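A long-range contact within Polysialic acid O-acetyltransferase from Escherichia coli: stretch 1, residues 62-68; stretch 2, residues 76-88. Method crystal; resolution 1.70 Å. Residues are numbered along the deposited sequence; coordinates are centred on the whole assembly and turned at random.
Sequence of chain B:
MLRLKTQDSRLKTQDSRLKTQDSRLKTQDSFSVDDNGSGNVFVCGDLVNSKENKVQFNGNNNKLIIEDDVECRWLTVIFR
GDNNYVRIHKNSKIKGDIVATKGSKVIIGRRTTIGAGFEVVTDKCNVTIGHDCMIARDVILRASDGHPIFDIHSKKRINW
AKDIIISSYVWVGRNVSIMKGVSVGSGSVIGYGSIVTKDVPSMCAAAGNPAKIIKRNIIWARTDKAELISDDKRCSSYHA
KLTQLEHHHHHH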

ATOM      1  N   ASN B  62      32.051  -0.647  11.622  1.00 13.04           N
ATOM      2  CA  ASN B  62      31.183  -0.793  10.457  1.00 16.13           C
ATOM      3  C   ASN B  62      31.904  -0.324   9.209  1.00 12.40           C
ATOM      4  O   ASN B  62      32.862   0.435   9.291  1.00 13.55           O
ATOM      5  CB  ASN B  62      29.922   0.044  10.641  1.00 12.08           C
ATOM      6  CG  ASN B  62      29.138  -0.356  11.870  1.00 13.38           C
ATOM      7  OD1 ASN B  62      29.091   0.373  12.861  1.00 19.24           O
ATOM      8  ND2 ASN B  62      28.522  -1.520  11.815  1.00  9.27           N
ATOM      9  N   LYS B  63      31.441  -0.774   8.049  1.00 11.03           N
ATOM     10  CA  LYS B  63      32.006  -0.308   6.790  1.00 10.98           C
ATOM     11  C   LYS B  63      30.940  -0.053   5.734  1.00 12.26           C
ATOM     12  O   LYS B  63      30.081  -0.904   5.484  1.00 12.98           O
ATOM     13  CB  LYS B  63      33.048  -1.291   6.257  1.00 12.04           C
ATOM     14  CG  LYS B  63      33.899  -0.709   5.114  1.00 17.22           C
ATOM     15  CD  LYS B  63      35.043  -1.643   4.730  1.00 21.39           C
ATOM     16  CE  LYS B  63      35.916  -1.039   3.639  1.00 22.93           C
ATOM     17  NZ  LYS B  63      37.024  -1.959   3.254  1.00 28.21           N
ATOM     18  N   LEU B  64      31.002   1.132   5.134  1.00 11.23           N
ATOM     19  CA  LEU B  64      30.183   1.478   3.976  1.00 10.19           C
ATOM     20  C   LEU B  64      31.107   1.719   2.792  1.00 10.53           C
ATOM     21  O   LEU B  64      32.025   2.538   2.876  1.00 14.15           O
ATOM     22  CB  LEU B  64      29.361   2.736   4.244  1.00 10.75           C
ATOM     23  CG  LEU B  64      28.638   3.351   3.040  1.00  9.11           C
ATOM     24  CD1 LEU B  64      27.658   2.357   2.445  1.00 13.48           C
ATOM     25  CD2 LEU B  64      27.930   4.644   3.423  1.00 13.23           C
ATOM     26  N   ILE B  65      30.859   0.999   1.703  1.00  9.20           N
ATOM     27  CA  ILE B  65      31.616   1.155   0.468  1.00  9.80           C
ATOM     28  C   ILE B  65      30.649   1.506  -0.651  1.00 11.40           C
ATOM     29  O   ILE B  65      29.700   0.762  -0.913  1.00 12.93           O
ATOM     30  CB  ILE B  65      32.295  -0.161   0.055  1.00 11.82           C
ATOM     31  CG1 ILE B  65      33.326  -0.590   1.094  1.00 16.43           C
ATOM     32  CG2 ILE B  65      32.934  -0.022  -1.341  1.00 15.67           C
ATOM     33  CD1 ILE B  65      33.751  -2.034   0.939  1.00 24.18           C
ATOM     34  N   ILE B  66      30.875   2.637  -1.304  1.00 12.14           N
ATOM     35  CA  ILE B  66      30.079   2.990  -2.472  1.00  9.56           C
ATOM     36  C   ILE B  66      31.036   3.246  -3.625  1.00 15.27           C
ATOM     37  O   ILE B  66      31.925   4.087  -3.521  1.00 14.92           O
ATOM     38  CB  ILE B  66      29.233   4.254  -2.225  1.00 10.51           C
ATOM     39  CG1 ILE B  66      28.363   4.089  -0.976  1.00 11.30           C
ATOM     40  CG2 ILE B  66      28.381   4.571  -3.462  1.00 12.85           C
ATOM     41  CD1 ILE B  66      27.457   5.269  -0.695  1.00 14.26           C
ATOM     42  N   GLU B  67      30.856   2.522  -4.725  1.00 11.82           N
ATOM     43  CA  GLU B  67      31.838   2.552  -5.806  1.00 13.19           C
ATOM     44  C   GLU B  67      31.666   3.739  -6.757  1.00 12.08           C
ATOM     45  O   GLU B  67      30.714   4.511  -6.642  1.00 12.08           O
ATOM     46  CB  GLU B  67      31.836   1.218  -6.559  1.00 11.62           C
ATOM     47  CG  GLU B  67      32.129   0.027  -5.636  1.00 15.22           C
ATOM     48  CD  GLU B  67      32.274  -1.288  -6.375  1.00 20.40           C
ATOM     49  OE1 GLU B  67      32.043  -1.317  -7.604  1.00 18.76           O
ATOM     50  OE2 GLU B  67      32.634  -2.298  -5.721  1.00 21.04           O
ATOM     51  N   ASP B  68      32.621   3.890  -7.672  1.00 15.78           N
ATOM     52  CA  ASP B  68      32.565   4.942  -8.684  1.00 14.03           C
ATOM     53  C   ASP B  68      31.275   4.822  -9.496  1.00 16.29           C
ATOM     54  O   ASP B  68      30.755   3.716  -9.702  1.00 16.25           O
ATOM     55  CB  ASP B  68      33.752   4.822  -9.644  1.00 13.86           C
ATOM     56  CG  ASP B  68      35.054   5.371  -9.069  1.00 18.65           C
ATOM     57  OD1 ASP B  68      35.042   6.016  -7.998  1.00 18.71           O
ATOM     58  OD2 ASP B  68      36.108   5.162  -9.713  1.00 22.94           O
ATOM     59  N   THR B  76      19.834   7.220   2.700  1.00 13.72           N
ATOM     60  CA  THR B  76      20.255   7.244   4.097  1.00 12.83           C
ATOM     61  C   THR B  76      20.681   5.832   4.469  1.00 16.30           C
ATOM     62  O   THR B  76      19.918   4.886   4.291  1.00 16.06           O
ATOM     63  CB  THR B  76      19.116   7.682   5.043  1.00 17.43           C
ATOM     64  OG1 THR B  76      18.645   8.982   4.668  1.00 17.88           O
ATOM     65  CG2 THR B  76      19.604   7.727   6.500  1.00 18.52           C
ATOM     66  N   VAL B  77      21.909   5.696   4.955  1.00 14.55           N
ATOM     67  CA  VAL B  77      22.419   4.412   5.426  1.00 13.71           C
ATOM     68  C   VAL B  77      22.680   4.522   6.919  1.00 13.57           C
ATOM     69  O   VAL B  77      23.475   5.349   7.354  1.00 14.21           O
ATOM     70  CB  VAL B  77      23.728   4.014   4.716  1.00 14.25           C
ATOM     71  CG1 VAL B  77      24.166   2.646   5.171  1.00 13.77           C
ATOM     72  CG2 VAL B  77      23.544   4.037   3.202  1.00 12.69           C
ATOM     73  N   ILE B  78      21.977   3.709   7.700  1.00 13.31           N
ATOM     74  CA  ILE B  78      22.127   3.740   9.147  1.00 11.63           C
ATOM     75  C   ILE B  78      22.744   2.440   9.626  1.00 11.81           C
ATOM     76  O   ILE B  78      22.274   1.356   9.276  1.00 13.33           O
ATOM     77  CB  ILE B  78      20.780   3.957   9.855  1.00 13.78           C
ATOM     78  CG1 ILE B  78      20.146   5.265   9.385  1.00 14.94           C
ATOM     79  CG2 ILE B  78      20.979   3.951  11.372  1.00 15.30           C
ATOM     80  CD1 ILE B  78      18.758   5.501   9.925  1.00 20.30           C
ATOM     81  N   PHE B  79      23.805   2.556  10.417  1.00 12.39           N
ATOM     82  CA  PHE B  79      24.464   1.393  11.011  1.00 11.31           C
ATOM     83  C   PHE B  79      24.109   1.316  12.491  1.00 11.87           C
ATOM     84  O   PHE B  79      24.408   2.241  13.250  1.00 17.14           O
ATOM     85  CB  PHE B  79      25.987   1.501  10.860  1.00 13.19           C
ATOM     86  CG  PHE B  79      26.473   1.307   9.455  1.00 15.14           C
ATOM     87  CD1 PHE B  79      26.713   2.399   8.634  1.00 17.21           C
ATOM     88  CD2 PHE B  79      26.679   0.035   8.952  1.00 12.82           C
ATOM     89  CE1 PHE B  79      27.158   2.225   7.335  1.00 14.43           C
ATOM     90  CE2 PHE B  79      27.131  -0.148   7.650  1.00 14.76           C
ATOM     91  CZ  PHE B  79      27.369   0.945   6.843  1.00 13.23           C
ATOM     92  N   ARG B  80      23.457   0.230  12.894  1.00 11.11           N
ATOM     93  CA  ARG B  80      23.117   0.017  14.305  1.00 14.21           C
ATOM     94  C   ARG B  80      23.951  -1.132  14.853  1.00 12.42           C
ATOM     95  O   ARG B  80      23.922  -2.242  14.330  1.00 14.31           O
ATOM     96  CB  ARG B  80      21.622  -0.280  14.468  1.00 14.60           C
ATOM     97  CG  ARG B  80      20.702   0.803  13.913  1.00 19.32           C
ATOM     98  CD  ARG B  80      19.284   0.615  14.435  1.00 19.48           C
ATOM     99  NE  ARG B  80      18.286   1.329  13.641  1.00 23.31           N
ATOM    100  CZ  ARG B  80      18.060   2.635  13.721  1.00 28.08           C
ATOM    101  NH1 ARG B  80      18.771   3.388  14.552  1.00 30.53           N
ATOM    102  NH2 ARG B  80      17.129   3.189  12.957  1.00 27.74           N
ATOM    103  N   GLY B  81      24.712  -0.872  15.907  1.00 16.36           N
ATOM    104  CA  GLY B  81      25.567  -1.910  16.433  1.00 16.74           C
ATOM    105  C   GLY B  81      26.834  -2.034  15.609  1.00 18.00           C
ATOM    106  O   GLY B  81      27.198  -1.110  14.876  1.00 16.88           O
ATOM    107  N   ASP B  82      27.484  -3.191  15.701  1.00 17.17           N
ATOM    108  CA  ASP B  82      28.861  -3.344  15.234  1.00 15.06           C
ATOM    109  C   ASP B  82      29.017  -4.333  14.088  1.00 12.68           C
ATOM    110  O   ASP B  82      28.169  -5.206  13.882  1.00 17.59           O
ATOM    111  CB  ASP B  82      29.751  -3.831  16.387  1.00 19.32           C
ATOM    112  CG  ASP B  82      29.586  -3.012  17.655  1.00 25.98           C
ATOM    113  OD1 ASP B  82      29.171  -1.837  17.576  1.00 20.47           O
ATOM    114  OD2 ASP B  82      29.881  -3.551  18.744  1.00 32.84           O
ATOM    115  N   ASN B  83      30.123  -4.194  13.360  1.00 14.32           N
ATOM    116  CA  ASN B  83      30.543  -5.182  12.380  1.00 14.05           C
ATOM    117  C   ASN B  83      29.568  -5.359  11.222  1.00 14.01           C
ATOM    118  O   ASN B  83      29.483  -6.444  10.640  1.00 15.33           O
ATOM    119  CB  ASN B  83      30.795  -6.528  13.066  1.00 16.54           C
ATOM    120  CG  ASN B  83      31.813  -6.426  14.189  1.00 27.71           C
ATOM    121  OD1 ASN B  83      32.893  -5.870  14.006  1.00 30.20           O
ATOM    122  ND2 ASN B  83      31.469  -6.960  15.355  1.00 29.42           N
ATOM    123  N   ASN B  84      28.826  -4.301  10.910  1.00 13.40           N
ATOM    124  CA  ASN B  84      27.971  -4.275   9.724  1.00 11.60           C
ATOM    125  C   ASN B  84      28.765  -3.883   8.486  1.00 12.53           C
ATOM    126  O   ASN B  84      29.815  -3.250   8.592  1.00 13.46           O
ATOM    127  CB  ASN B  84      26.832  -3.261   9.902  1.00 12.91           C
ATOM    128  CG  ASN B  84      25.935  -3.586  11.083  1.00 14.14           C
ATOM    129  OD1 ASN B  84      25.139  -4.514  11.030  1.00 12.88           O
ATOM    130  ND2 ASN B  84      26.045  -2.798  12.138  1.00 11.57           N
ATOM    131  N   TYR B  85      28.241  -4.235   7.312  1.00 11.97           N
ATOM    132  CA  TYR B  85      28.940  -4.034   6.042  1.00 10.79           C
ATOM    133  C   TYR B  85      27.899  -3.739   4.975  1.00 11.69           C
ATOM    134  O   TYR B  85      26.946  -4.498   4.808  1.00 12.68           O
ATOM    135  CB  TYR B  85      29.701  -5.311   5.676  1.00 10.08           C
ATOM    136  CG  TYR B  85      30.443  -5.300   4.353  1.00 13.66           C
ATOM    137  CD1 TYR B  85      31.733  -4.790   4.256  1.00 19.59           C
ATOM    138  CD2 TYR B  85      29.861  -5.833   3.207  1.00 20.02           C
ATOM    139  CE1 TYR B  85      32.420  -4.800   3.048  1.00 22.00           C
ATOM    140  CE2 TYR B  85      30.540  -5.848   1.997  1.00 17.76           C
ATOM    141  CZ  TYR B  85      31.813  -5.330   1.923  1.00 25.90           C
ATOM    142  OH  TYR B  85      32.473  -5.349   0.714  1.00 27.22           O
ATOM    143  N   VAL B  86      28.066  -2.621   4.279  1.00 11.94           N
ATOM    144  CA  VAL B  86      27.196  -2.272   3.159  1.00 10.53           C
ATOM    145  C   VAL B  86      28.081  -1.918   1.967  1.00 12.74           C
ATOM    146  O   VAL B  86      28.981  -1.078   2.078  1.00 10.42           O
ATOM    147  CB  VAL B  86      26.277  -1.071   3.492  1.00 10.13           C
ATOM    148  CG1 VAL B  86      25.440  -0.661   2.275  1.00  8.47           C
ATOM    149  CG2 VAL B  86      25.364  -1.399   4.677  1.00 10.23           C
ATOM    150  N   ARG B  87      27.840  -2.573   0.833  1.00  9.51           N
ATOM    151  CA  ARG B  87      28.612  -2.292  -0.367  1.00  9.99           C
ATOM    152  C   ARG B  87      27.684  -2.074  -1.540  1.00 11.07           C
ATOM    153  O   ARG B  87      26.841  -2.927  -1.850  1.00 11.58           O
ATOM    154  CB  ARG B  87      29.577  -3.430  -0.698  1.00 12.12           C
ATOM    155  CG  ARG B  87      30.390  -3.186  -1.966  1.00 14.25           C
ATOM    156  CD  ARG B  87      31.305  -4.380  -2.283  1.00 15.55           C
ATOM    157  NE  ARG B  87      32.083  -4.166  -3.508  1.00 20.37           N
ATOM    158  CZ  ARG B  87      32.929  -5.053  -4.028  1.00 29.27           C
ATOM    159  NH1 ARG B  87      33.113  -6.227  -3.436  1.00 30.51           N
ATOM    160  NH2 ARG B  87      33.590  -4.768  -5.147  1.00 29.44           N
ATOM    161  N   ILE B  88      27.842  -0.929  -2.188  1.00 11.14           N
ATOM    162  CA  ILE B  88      27.033  -0.592  -3.345  1.00 10.41           C
ATOM    163  C   ILE B  88      27.932  -0.543  -4.575  1.00 10.94           C
ATOM    164  O   ILE B  88      28.823   0.296  -4.671  1.00 12.65           O
ATOM    165  CB  ILE B  88      26.311   0.743  -3.136  1.00 11.04           C
ATOM    166  CG1 ILE B  88      25.431   0.670  -1.882  1.00 15.30           C
ATOM    167  CG2 ILE B  88      25.479   1.104  -4.364  1.00 11.90           C
ATOM    168  CD1 ILE B  88      24.669   1.941  -1.580  1.00 17.07           C
TER

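Parallel β-strands illustrate how a backbone ladder sets residues side by side while the pleat sends successive side chains to opposite faces, and this contact is a compact example. Its strongest polar interaction is the salt bridge between Glu-67 and Arg-87. The carboxylate oxygen OE2 of Glu-67 lies at the edge of the guanidinium, near its plane, and accepts from both NH2 (2.7 Å) and NE (2.9 Å) of Arg-87. The arginine side chain is fully extended, with chi1 to chi3 all t, and so stands out from the sheet, where the end of Glu-67, just beyond strand 63-66, comes to meet it.

The backbone ladder joins the two strands themselves. Strands 63-66 and 85-88 are almost perfectly parallel, their directions differing by 2°. As is usual for parallel pairing, residues of one strand bond to residues flanking their partner: Lys-63 N donates to Asn-84 O (3.0 Å) and Val-86 N to Lys-63 O (2.9 Å), then Ile-65 N to Val-86 O and Ile-88 N to Ile-65 O (both 2.8 Å). Glu-67 N donates to Ile-88 O (3.0 Å), so the ladder continues one residue past the strand. CA-H...O contacts reinforce it, the shortest from Arg-87 CA to Ile-65 O at 3.3 Å.

Because neighbouring side chains alternate, the sheet has two different faces. Lys-63, Tyr-85, Ile-65 and Arg-87 share one that is partly exposed; there Ile-65 CD1 packs 3.7 Å from Tyr-85 CE1. The face of Leu-64, Val-86, Ile-66 and Ile-88 is buried, with Leu-64 CD1 3.7 Å from Val-86 CG1. Strand 76-80, running roughly antiparallel to strand 63-66, sends Val-77 and Phe-79 toward this region. Leu-64 CB meets the edge of the Phe-79 ring, 3.7 Å from CZ, whereas Asn-62 CB sits over a face, 4.0 Å from the ring centroid, in a CH-pi contact.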